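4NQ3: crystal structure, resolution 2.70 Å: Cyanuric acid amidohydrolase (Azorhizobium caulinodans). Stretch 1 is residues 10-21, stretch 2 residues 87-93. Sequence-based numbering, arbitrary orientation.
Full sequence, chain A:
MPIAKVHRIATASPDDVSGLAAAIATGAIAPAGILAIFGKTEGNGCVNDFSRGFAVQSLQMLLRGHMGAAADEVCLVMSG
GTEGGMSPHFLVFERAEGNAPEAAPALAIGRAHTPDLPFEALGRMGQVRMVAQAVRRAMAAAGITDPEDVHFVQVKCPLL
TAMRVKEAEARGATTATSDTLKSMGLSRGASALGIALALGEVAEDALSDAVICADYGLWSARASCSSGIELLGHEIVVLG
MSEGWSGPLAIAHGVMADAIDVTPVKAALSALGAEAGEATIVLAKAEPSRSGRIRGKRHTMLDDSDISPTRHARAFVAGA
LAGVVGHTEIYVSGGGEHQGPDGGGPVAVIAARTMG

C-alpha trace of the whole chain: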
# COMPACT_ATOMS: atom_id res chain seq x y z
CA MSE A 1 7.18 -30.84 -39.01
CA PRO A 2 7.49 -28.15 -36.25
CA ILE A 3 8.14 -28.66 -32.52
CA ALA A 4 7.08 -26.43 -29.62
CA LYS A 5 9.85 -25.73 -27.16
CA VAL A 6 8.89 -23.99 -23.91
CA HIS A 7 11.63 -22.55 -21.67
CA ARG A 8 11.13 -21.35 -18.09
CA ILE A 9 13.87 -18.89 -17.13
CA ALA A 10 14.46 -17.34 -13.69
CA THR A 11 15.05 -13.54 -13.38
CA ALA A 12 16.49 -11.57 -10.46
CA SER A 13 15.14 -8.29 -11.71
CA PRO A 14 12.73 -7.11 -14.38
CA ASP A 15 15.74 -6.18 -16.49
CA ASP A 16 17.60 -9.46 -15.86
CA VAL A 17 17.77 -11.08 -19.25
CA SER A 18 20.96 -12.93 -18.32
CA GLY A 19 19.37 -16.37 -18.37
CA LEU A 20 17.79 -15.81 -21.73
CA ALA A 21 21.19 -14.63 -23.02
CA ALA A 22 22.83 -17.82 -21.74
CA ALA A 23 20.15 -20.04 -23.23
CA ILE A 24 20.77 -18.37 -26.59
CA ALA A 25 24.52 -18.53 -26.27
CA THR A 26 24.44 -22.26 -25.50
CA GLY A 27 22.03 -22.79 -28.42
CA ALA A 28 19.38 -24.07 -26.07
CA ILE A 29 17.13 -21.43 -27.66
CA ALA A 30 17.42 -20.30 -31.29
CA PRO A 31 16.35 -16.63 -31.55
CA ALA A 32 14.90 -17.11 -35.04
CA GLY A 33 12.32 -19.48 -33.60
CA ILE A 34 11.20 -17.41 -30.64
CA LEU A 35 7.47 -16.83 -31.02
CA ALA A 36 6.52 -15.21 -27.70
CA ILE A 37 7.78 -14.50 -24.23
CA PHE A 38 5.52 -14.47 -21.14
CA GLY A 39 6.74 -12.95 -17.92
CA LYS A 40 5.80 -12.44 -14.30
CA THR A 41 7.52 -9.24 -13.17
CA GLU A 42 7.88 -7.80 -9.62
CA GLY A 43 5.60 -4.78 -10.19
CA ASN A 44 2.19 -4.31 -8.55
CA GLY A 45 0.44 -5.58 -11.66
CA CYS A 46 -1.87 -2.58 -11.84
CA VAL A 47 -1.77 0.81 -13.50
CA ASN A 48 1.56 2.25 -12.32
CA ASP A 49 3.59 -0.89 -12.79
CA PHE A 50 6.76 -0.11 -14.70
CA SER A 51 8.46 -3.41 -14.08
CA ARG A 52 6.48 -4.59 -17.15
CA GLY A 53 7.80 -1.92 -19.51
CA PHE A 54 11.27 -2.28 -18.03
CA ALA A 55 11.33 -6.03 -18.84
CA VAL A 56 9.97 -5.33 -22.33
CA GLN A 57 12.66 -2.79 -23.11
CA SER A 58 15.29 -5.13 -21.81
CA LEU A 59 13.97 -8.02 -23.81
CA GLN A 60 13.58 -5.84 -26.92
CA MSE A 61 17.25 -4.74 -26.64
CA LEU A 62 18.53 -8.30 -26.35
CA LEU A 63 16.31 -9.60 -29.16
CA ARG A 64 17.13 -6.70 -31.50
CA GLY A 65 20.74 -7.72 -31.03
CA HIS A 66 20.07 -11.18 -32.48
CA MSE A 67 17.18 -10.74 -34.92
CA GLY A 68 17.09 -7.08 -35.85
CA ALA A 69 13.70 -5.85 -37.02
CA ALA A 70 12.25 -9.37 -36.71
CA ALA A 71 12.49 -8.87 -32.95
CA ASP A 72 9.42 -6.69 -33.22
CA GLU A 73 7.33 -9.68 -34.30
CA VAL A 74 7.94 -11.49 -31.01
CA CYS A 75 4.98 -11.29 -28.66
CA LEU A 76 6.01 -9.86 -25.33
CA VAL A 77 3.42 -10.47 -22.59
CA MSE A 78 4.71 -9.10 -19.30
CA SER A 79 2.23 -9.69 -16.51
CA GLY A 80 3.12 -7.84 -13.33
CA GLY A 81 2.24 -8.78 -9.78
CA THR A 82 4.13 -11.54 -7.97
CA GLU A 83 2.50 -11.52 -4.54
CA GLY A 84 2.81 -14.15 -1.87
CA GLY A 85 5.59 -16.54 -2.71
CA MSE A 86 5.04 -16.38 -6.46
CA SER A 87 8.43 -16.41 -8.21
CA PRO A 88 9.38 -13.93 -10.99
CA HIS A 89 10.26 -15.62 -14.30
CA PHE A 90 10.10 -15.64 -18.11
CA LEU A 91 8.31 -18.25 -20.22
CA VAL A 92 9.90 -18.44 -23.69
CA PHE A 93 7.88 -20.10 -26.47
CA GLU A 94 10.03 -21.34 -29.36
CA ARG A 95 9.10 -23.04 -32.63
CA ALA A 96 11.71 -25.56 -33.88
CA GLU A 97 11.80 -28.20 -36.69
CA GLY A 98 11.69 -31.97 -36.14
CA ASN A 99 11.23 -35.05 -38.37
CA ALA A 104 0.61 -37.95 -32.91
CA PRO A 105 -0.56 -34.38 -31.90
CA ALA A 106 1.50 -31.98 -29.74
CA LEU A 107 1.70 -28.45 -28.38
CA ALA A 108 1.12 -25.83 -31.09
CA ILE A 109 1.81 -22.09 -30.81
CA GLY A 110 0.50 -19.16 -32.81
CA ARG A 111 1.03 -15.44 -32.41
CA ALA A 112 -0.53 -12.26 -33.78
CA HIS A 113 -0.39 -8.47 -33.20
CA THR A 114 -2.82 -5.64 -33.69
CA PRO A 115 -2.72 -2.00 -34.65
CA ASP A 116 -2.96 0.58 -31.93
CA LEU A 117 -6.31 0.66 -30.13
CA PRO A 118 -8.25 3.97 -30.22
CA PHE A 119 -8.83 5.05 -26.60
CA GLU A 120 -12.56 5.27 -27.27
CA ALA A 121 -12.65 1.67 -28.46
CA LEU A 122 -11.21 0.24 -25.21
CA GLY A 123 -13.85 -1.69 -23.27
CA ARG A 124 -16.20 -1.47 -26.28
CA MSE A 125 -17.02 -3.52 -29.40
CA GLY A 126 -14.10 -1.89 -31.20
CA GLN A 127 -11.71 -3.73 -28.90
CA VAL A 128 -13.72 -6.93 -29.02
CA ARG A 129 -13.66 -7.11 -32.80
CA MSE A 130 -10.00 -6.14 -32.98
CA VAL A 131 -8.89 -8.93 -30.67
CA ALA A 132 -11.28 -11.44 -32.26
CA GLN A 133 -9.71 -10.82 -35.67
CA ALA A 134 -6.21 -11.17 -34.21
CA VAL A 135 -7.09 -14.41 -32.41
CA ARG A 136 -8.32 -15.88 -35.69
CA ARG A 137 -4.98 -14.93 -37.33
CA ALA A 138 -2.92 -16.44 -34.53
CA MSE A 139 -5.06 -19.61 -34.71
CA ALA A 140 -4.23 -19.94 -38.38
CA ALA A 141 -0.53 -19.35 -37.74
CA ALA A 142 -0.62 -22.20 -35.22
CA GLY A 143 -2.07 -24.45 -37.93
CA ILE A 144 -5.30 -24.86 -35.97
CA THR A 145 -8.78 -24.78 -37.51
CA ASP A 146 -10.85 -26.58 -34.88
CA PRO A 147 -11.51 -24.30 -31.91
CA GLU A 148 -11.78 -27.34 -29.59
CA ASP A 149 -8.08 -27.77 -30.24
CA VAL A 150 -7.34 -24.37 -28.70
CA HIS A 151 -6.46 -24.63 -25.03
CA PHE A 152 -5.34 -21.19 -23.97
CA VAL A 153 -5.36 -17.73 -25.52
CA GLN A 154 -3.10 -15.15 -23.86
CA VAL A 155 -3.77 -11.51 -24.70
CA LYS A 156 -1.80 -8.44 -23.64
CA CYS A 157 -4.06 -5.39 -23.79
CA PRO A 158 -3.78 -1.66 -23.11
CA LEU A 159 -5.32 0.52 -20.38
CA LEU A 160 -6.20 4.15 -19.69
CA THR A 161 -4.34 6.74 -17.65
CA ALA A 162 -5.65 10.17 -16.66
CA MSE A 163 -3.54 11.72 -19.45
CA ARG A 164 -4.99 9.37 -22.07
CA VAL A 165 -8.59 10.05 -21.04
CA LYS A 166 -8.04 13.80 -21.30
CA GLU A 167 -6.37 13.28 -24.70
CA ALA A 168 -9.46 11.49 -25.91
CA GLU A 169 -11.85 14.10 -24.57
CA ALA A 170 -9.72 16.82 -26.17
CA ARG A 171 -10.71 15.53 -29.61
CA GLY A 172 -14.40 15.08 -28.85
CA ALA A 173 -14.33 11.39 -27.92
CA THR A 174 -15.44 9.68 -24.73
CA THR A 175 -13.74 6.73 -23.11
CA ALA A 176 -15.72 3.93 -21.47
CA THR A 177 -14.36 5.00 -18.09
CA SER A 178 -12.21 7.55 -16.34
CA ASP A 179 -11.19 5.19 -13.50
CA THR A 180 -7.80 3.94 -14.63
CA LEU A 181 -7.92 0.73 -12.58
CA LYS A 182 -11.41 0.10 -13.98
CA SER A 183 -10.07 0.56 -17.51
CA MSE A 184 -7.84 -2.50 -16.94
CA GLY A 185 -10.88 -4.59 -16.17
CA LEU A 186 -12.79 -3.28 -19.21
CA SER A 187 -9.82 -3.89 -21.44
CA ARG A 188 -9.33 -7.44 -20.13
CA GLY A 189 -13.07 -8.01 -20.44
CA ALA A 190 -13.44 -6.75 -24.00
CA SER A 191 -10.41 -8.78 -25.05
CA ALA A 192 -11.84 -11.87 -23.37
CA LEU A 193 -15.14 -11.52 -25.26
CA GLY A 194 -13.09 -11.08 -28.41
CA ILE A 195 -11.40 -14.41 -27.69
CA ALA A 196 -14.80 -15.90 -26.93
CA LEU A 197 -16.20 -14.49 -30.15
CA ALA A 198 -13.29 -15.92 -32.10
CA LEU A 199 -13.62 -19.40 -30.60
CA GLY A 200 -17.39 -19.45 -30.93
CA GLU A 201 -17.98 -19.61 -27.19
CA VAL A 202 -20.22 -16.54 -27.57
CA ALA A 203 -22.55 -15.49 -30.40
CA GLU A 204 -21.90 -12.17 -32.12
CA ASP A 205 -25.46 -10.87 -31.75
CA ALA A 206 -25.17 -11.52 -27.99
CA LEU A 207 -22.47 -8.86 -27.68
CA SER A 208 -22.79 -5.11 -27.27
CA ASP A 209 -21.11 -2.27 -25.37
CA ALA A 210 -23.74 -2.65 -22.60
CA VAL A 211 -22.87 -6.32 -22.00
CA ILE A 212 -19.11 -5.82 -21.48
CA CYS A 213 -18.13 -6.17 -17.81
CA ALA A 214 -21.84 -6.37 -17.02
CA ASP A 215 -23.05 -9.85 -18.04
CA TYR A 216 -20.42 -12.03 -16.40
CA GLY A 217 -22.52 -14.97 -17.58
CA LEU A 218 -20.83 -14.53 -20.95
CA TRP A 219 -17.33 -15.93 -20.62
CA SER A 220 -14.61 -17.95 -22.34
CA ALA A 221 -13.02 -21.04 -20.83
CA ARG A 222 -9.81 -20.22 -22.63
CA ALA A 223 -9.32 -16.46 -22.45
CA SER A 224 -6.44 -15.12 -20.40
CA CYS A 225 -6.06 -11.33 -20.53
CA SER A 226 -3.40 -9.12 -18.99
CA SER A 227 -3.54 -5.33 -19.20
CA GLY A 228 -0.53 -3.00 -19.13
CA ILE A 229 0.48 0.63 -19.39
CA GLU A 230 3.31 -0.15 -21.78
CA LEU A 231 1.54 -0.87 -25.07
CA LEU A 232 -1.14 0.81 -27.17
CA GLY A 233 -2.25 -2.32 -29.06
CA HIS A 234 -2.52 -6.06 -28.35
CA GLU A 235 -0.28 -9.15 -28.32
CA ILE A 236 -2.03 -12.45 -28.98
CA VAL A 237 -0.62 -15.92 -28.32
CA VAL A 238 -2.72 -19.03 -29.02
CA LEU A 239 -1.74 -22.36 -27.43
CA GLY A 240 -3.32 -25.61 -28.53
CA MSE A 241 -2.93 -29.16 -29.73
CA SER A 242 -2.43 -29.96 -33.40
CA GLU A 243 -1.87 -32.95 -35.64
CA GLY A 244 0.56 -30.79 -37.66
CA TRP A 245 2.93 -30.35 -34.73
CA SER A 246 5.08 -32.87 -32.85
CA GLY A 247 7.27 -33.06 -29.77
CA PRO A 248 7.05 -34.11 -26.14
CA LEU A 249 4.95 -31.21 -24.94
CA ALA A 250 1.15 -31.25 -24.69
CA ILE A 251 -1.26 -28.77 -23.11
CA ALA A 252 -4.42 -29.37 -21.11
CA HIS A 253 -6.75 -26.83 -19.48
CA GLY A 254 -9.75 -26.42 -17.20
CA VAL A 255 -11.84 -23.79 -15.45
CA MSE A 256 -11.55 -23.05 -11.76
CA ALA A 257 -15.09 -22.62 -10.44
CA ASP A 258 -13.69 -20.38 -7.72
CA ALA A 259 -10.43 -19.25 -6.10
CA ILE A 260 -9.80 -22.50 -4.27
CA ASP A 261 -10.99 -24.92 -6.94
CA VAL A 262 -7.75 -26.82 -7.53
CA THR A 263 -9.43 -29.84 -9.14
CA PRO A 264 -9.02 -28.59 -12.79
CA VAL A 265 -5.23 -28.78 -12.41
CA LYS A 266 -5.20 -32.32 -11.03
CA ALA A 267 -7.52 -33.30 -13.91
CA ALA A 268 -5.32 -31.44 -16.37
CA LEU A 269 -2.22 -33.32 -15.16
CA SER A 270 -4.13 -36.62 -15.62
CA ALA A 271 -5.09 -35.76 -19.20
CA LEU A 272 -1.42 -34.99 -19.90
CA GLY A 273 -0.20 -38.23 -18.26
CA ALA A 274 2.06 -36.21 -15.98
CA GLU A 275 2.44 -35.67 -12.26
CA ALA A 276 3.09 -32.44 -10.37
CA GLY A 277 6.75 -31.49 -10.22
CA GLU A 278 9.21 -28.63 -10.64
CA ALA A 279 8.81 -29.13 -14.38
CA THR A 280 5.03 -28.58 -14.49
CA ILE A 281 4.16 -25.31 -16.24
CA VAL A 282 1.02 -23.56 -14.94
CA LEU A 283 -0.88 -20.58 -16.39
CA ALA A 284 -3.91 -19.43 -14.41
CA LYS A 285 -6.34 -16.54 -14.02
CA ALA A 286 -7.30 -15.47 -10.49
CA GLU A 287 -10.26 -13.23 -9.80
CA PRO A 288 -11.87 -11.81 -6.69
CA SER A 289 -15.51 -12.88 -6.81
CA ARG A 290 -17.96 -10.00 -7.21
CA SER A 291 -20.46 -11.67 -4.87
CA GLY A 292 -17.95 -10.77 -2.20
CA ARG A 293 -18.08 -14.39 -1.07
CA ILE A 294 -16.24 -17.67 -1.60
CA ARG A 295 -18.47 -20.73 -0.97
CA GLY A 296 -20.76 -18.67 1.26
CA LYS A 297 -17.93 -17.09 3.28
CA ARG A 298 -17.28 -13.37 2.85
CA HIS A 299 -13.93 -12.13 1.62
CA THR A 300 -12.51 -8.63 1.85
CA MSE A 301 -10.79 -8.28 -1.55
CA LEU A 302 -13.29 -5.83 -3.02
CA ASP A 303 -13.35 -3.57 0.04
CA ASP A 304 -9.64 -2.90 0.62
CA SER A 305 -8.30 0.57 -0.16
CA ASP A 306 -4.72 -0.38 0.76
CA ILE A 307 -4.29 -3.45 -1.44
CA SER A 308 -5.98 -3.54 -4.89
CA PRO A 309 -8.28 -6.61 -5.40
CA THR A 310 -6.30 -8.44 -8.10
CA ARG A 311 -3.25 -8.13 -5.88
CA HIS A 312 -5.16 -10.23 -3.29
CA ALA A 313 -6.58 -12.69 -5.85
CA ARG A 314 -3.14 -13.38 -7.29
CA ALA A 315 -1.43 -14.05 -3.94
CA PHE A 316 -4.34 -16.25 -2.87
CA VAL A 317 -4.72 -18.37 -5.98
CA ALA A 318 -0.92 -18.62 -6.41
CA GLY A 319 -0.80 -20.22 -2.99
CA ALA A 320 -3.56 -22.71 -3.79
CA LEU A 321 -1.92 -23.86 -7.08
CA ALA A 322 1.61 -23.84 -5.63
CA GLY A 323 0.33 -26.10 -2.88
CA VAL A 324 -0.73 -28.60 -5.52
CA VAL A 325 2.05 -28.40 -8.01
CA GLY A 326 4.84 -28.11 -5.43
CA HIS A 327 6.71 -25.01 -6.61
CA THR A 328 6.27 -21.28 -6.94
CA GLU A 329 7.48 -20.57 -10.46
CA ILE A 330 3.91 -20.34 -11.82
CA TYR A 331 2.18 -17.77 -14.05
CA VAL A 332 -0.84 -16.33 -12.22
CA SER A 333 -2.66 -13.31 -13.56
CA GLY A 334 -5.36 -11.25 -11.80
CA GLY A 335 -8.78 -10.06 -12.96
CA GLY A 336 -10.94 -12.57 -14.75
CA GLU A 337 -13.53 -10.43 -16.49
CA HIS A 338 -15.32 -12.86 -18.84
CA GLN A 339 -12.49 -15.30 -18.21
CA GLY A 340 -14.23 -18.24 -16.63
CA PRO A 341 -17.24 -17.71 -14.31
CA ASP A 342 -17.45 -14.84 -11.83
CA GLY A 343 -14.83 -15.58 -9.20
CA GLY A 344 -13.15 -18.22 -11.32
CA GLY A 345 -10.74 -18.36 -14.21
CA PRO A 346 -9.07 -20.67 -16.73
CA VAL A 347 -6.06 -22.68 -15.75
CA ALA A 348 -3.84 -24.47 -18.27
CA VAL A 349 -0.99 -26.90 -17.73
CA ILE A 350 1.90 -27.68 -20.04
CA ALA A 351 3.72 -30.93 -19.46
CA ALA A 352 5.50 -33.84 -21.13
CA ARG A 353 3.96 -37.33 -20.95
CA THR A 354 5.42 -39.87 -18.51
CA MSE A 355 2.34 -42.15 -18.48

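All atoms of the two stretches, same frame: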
# COMPACT_ATOMS: atom_id res chain seq x y z
N ALA A 10 14.49 -18.22 -14.86
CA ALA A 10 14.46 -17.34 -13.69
C ALA A 10 15.02 -15.92 -14.00
O ALA A 10 15.80 -15.74 -14.92
CB ALA A 10 15.22 -17.96 -12.57
N THR A 11 14.58 -14.92 -13.25
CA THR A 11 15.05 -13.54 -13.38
C THR A 11 15.21 -12.93 -11.98
O THR A 11 14.37 -13.12 -11.10
CB THR A 11 14.08 -12.66 -14.17
OG1 THR A 11 12.87 -12.54 -13.42
CG2 THR A 11 13.74 -13.28 -15.54
N ALA A 12 16.26 -12.15 -11.77
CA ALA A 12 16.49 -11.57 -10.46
C ALA A 12 15.93 -10.17 -10.36
O ALA A 12 15.93 -9.57 -9.29
CB ALA A 12 17.97 -11.55 -10.15
N SER A 13 15.36 -9.70 -11.46
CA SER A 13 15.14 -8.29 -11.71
C SER A 13 14.28 -8.23 -12.97
O SER A 13 14.35 -9.14 -13.80
CB SER A 13 16.49 -7.60 -11.94
OG SER A 13 16.38 -6.20 -11.88
N PRO A 14 13.45 -7.19 -13.11
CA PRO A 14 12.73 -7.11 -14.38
C PRO A 14 13.66 -7.00 -15.59
O PRO A 14 13.35 -7.50 -16.66
CB PRO A 14 11.90 -5.84 -14.22
CG PRO A 14 11.68 -5.74 -12.75
CD PRO A 14 12.97 -6.18 -12.16
N ASP A 15 14.82 -6.39 -15.39
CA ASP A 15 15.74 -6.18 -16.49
C ASP A 15 16.80 -7.25 -16.60
O ASP A 15 17.77 -7.06 -17.32
CB ASP A 15 16.43 -4.83 -16.36
CG ASP A 15 17.26 -4.71 -15.08
OD1 ASP A 15 16.94 -5.37 -14.07
OD2 ASP A 15 18.26 -3.96 -15.10
N ASP A 16 16.64 -8.34 -15.84
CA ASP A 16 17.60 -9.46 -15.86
C ASP A 16 17.33 -10.43 -17.00
O ASP A 16 16.50 -11.34 -16.90
CB ASP A 16 17.58 -10.23 -14.53
CG ASP A 16 18.52 -11.43 -14.55
OD1 ASP A 16 19.48 -11.41 -15.35
OD2 ASP A 16 18.34 -12.39 -13.76
N VAL A 17 18.00 -10.22 -18.12
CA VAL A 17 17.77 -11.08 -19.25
C VAL A 17 18.94 -12.07 -19.34
O VAL A 17 19.12 -12.78 -20.34
CB VAL A 17 17.58 -10.25 -20.57
CG1 VAL A 17 16.37 -9.35 -20.46
CG2 VAL A 17 18.82 -9.41 -20.85
N SER A 18 19.75 -12.12 -18.30
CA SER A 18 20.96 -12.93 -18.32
C SER A 18 20.72 -14.41 -18.65
O SER A 18 21.54 -15.06 -19.31
CB SER A 18 21.70 -12.79 -16.99
OG SER A 18 21.01 -13.42 -15.93
N GLY A 19 19.60 -14.96 -18.19
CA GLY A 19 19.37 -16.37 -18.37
C GLY A 19 18.91 -16.62 -19.79
O GLY A 19 19.17 -17.68 -20.37
N LEU A 20 18.22 -15.65 -20.36
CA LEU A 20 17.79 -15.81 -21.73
C LEU A 20 19.01 -15.67 -22.64
O LEU A 20 19.13 -16.40 -23.62
CB LEU A 20 16.69 -14.82 -22.10
CG LEU A 20 16.37 -14.82 -23.60
CD1 LEU A 20 16.12 -16.24 -24.08
CD2 LEU A 20 15.17 -13.93 -23.90
N ALA A 21 19.91 -14.74 -22.31
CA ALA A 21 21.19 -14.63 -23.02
C ALA A 21 21.96 -15.94 -23.03
O ALA A 21 22.47 -16.36 -24.07
CB ALA A 21 22.04 -13.57 -22.40
N SER A 87 7.04 -16.65 -7.82
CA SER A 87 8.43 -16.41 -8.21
C SER A 87 8.59 -15.80 -9.62
O SER A 87 8.19 -16.40 -10.62
CB SER A 87 9.19 -17.73 -8.12
OG SER A 87 10.52 -17.60 -8.57
N PRO A 88 9.19 -14.61 -9.70
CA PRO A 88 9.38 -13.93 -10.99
C PRO A 88 10.17 -14.74 -12.01
O PRO A 88 11.27 -15.23 -11.70
CB PRO A 88 10.14 -12.66 -10.60
CG PRO A 88 9.78 -12.44 -9.18
CD PRO A 88 9.66 -13.79 -8.58
N HIS A 89 9.63 -14.84 -13.22
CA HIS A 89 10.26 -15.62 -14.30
C HIS A 89 9.77 -15.25 -15.70
O HIS A 89 8.77 -14.55 -15.86
CB HIS A 89 10.00 -17.09 -14.07
CG HIS A 89 8.55 -17.45 -14.14
ND1 HIS A 89 7.68 -17.19 -13.11
CD2 HIS A 89 7.82 -18.02 -15.12
CE1 HIS A 89 6.47 -17.60 -13.44
NE2 HIS A 89 6.53 -18.11 -14.66
N PHE A 90 10.51 -15.72 -16.70
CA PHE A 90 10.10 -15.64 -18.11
C PHE A 90 9.69 -17.03 -18.62
O PHE A 90 10.26 -18.04 -18.24
CB PHE A 90 11.23 -15.10 -18.99
CG PHE A 90 11.58 -13.68 -18.71
CD1 PHE A 90 10.60 -12.76 -18.40
CD2 PHE A 90 12.91 -13.27 -18.74
CE1 PHE A 90 10.93 -11.43 -18.12
CE2 PHE A 90 13.26 -11.94 -18.46
CZ PHE A 90 12.28 -11.02 -18.15
N LEU A 91 8.70 -17.06 -19.50
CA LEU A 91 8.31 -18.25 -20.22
C LEU A 91 8.57 -18.04 -21.71
O LEU A 91 7.82 -17.30 -22.36
CB LEU A 91 6.84 -18.51 -20.00
CG LEU A 91 6.46 -19.96 -20.02
CD1 LEU A 91 7.45 -20.70 -19.16
CD2 LEU A 91 5.06 -20.05 -19.47
N VAL A 92 9.61 -18.65 -22.27
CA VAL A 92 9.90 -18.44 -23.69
C VAL A 92 9.31 -19.56 -24.53
O VAL A 92 9.55 -20.73 -24.26
CB VAL A 92 11.39 -18.37 -23.98
CG1 VAL A 92 11.59 -18.19 -25.48
CG2 VAL A 92 12.01 -17.21 -23.25
N PHE A 93 8.54 -19.18 -25.54
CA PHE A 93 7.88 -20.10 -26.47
C PHE A 93 8.60 -20.11 -27.80
O PHE A 93 8.58 -19.09 -28.51
CB PHE A 93 6.43 -19.69 -26.67
CG PHE A 93 5.56 -19.90 -25.47
CD1 PHE A 93 4.99 -21.15 -25.22
CD2 PHE A 93 5.30 -18.86 -24.59
CE1 PHE A 93 4.18 -21.34 -24.10
CE2 PHE A 93 4.49 -19.04 -23.47
CZ PHE A 93 3.92 -20.29 -23.22

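The two stretches share a single beta bridge; beyond it their backbones diverge, but side chains keep them in contact. Ala10 and His89 form this antiparallel bridge as a non-hydrogen-bonded pair, their CA atoms 4.6 Å apart and their side chains on the same face of the sheet. Past this bridge, stretch 2 runs on as a strand from His89 to Phe93, while stretch 1 leaves the sheet, passes through a type I turn from Ser13 to Asp16, closed by Asp16 N to Ser13 O at 3.2 Å, and enters a helix at Ser18. No hydrogen bond crosses between the stretches, so the contact rests on packing, and 361 Å² of surface is buried in it, both sides summed.

Phe90 and Thr11 bury the most. The CA-to-CB bond of Phe90 points sideways, but with chi1 in m its ring comes nearer to stretch 1. Thr11 points toward stretch 2 in the p rotamer and lays CG2 over one ring face: Thr11 CG2 lies 3.5 Å from the centroid of the Phe90 ring, 26° off the normal, a CH-pi contact. A beta-branched threonine suits the site, for its methyl serves the aromatic face while its hydroxyl lies on the Pro88 side, Thr11 OG1 being 3.6 Å from Pro88 O, with no hydrogen bond between them. Backbone carbonyls also approach the ring: Pro14 O comes to 4.0 Å from Phe90 CZ at the ring edge, and Asp16 O to 3.6 Å from Phe90 CE2.

A second, looser apolar contact comes from the helix. Leu20 and Val92 both point toward the opposite stretch, and Leu20 CD1 meets Val92 CG2 at 4.3 Å. Two residues apart on the strand, Phe90 and Val92 thus receive the loop and the helix in turn.

The loop's polar side chains work mainly within their own stretch. Asp16, at the end of the turn, ties the residue before the turn to the first residue of the helix: Ala12 N donates to Asp16 OD2 at 2.9 Å, while Ser18 N and Ser18 OG donate to Asp16 OD1 at 3.0 and 2.6 Å. A short acidic side chain with two acceptor oxygens fits this role. Ser13 OG donates to Asp15 OD1 at a very short 2.4 Å. On the strand side, the His89 side chain leads away from stretch 1, and His89 ND1 donates to Ser87 O at 2.7 Å, satisfying a buried imidazole nitrogen locally. The small Ala10 completes the bridge, with Ala10 CA 4.5 Å from His89 CB. The rule: an aromatic ring takes a methyl over its face and carbonyl oxygens around it, an apolar pair adds to this further along, and polar side chains of the loop bond within their own stretch.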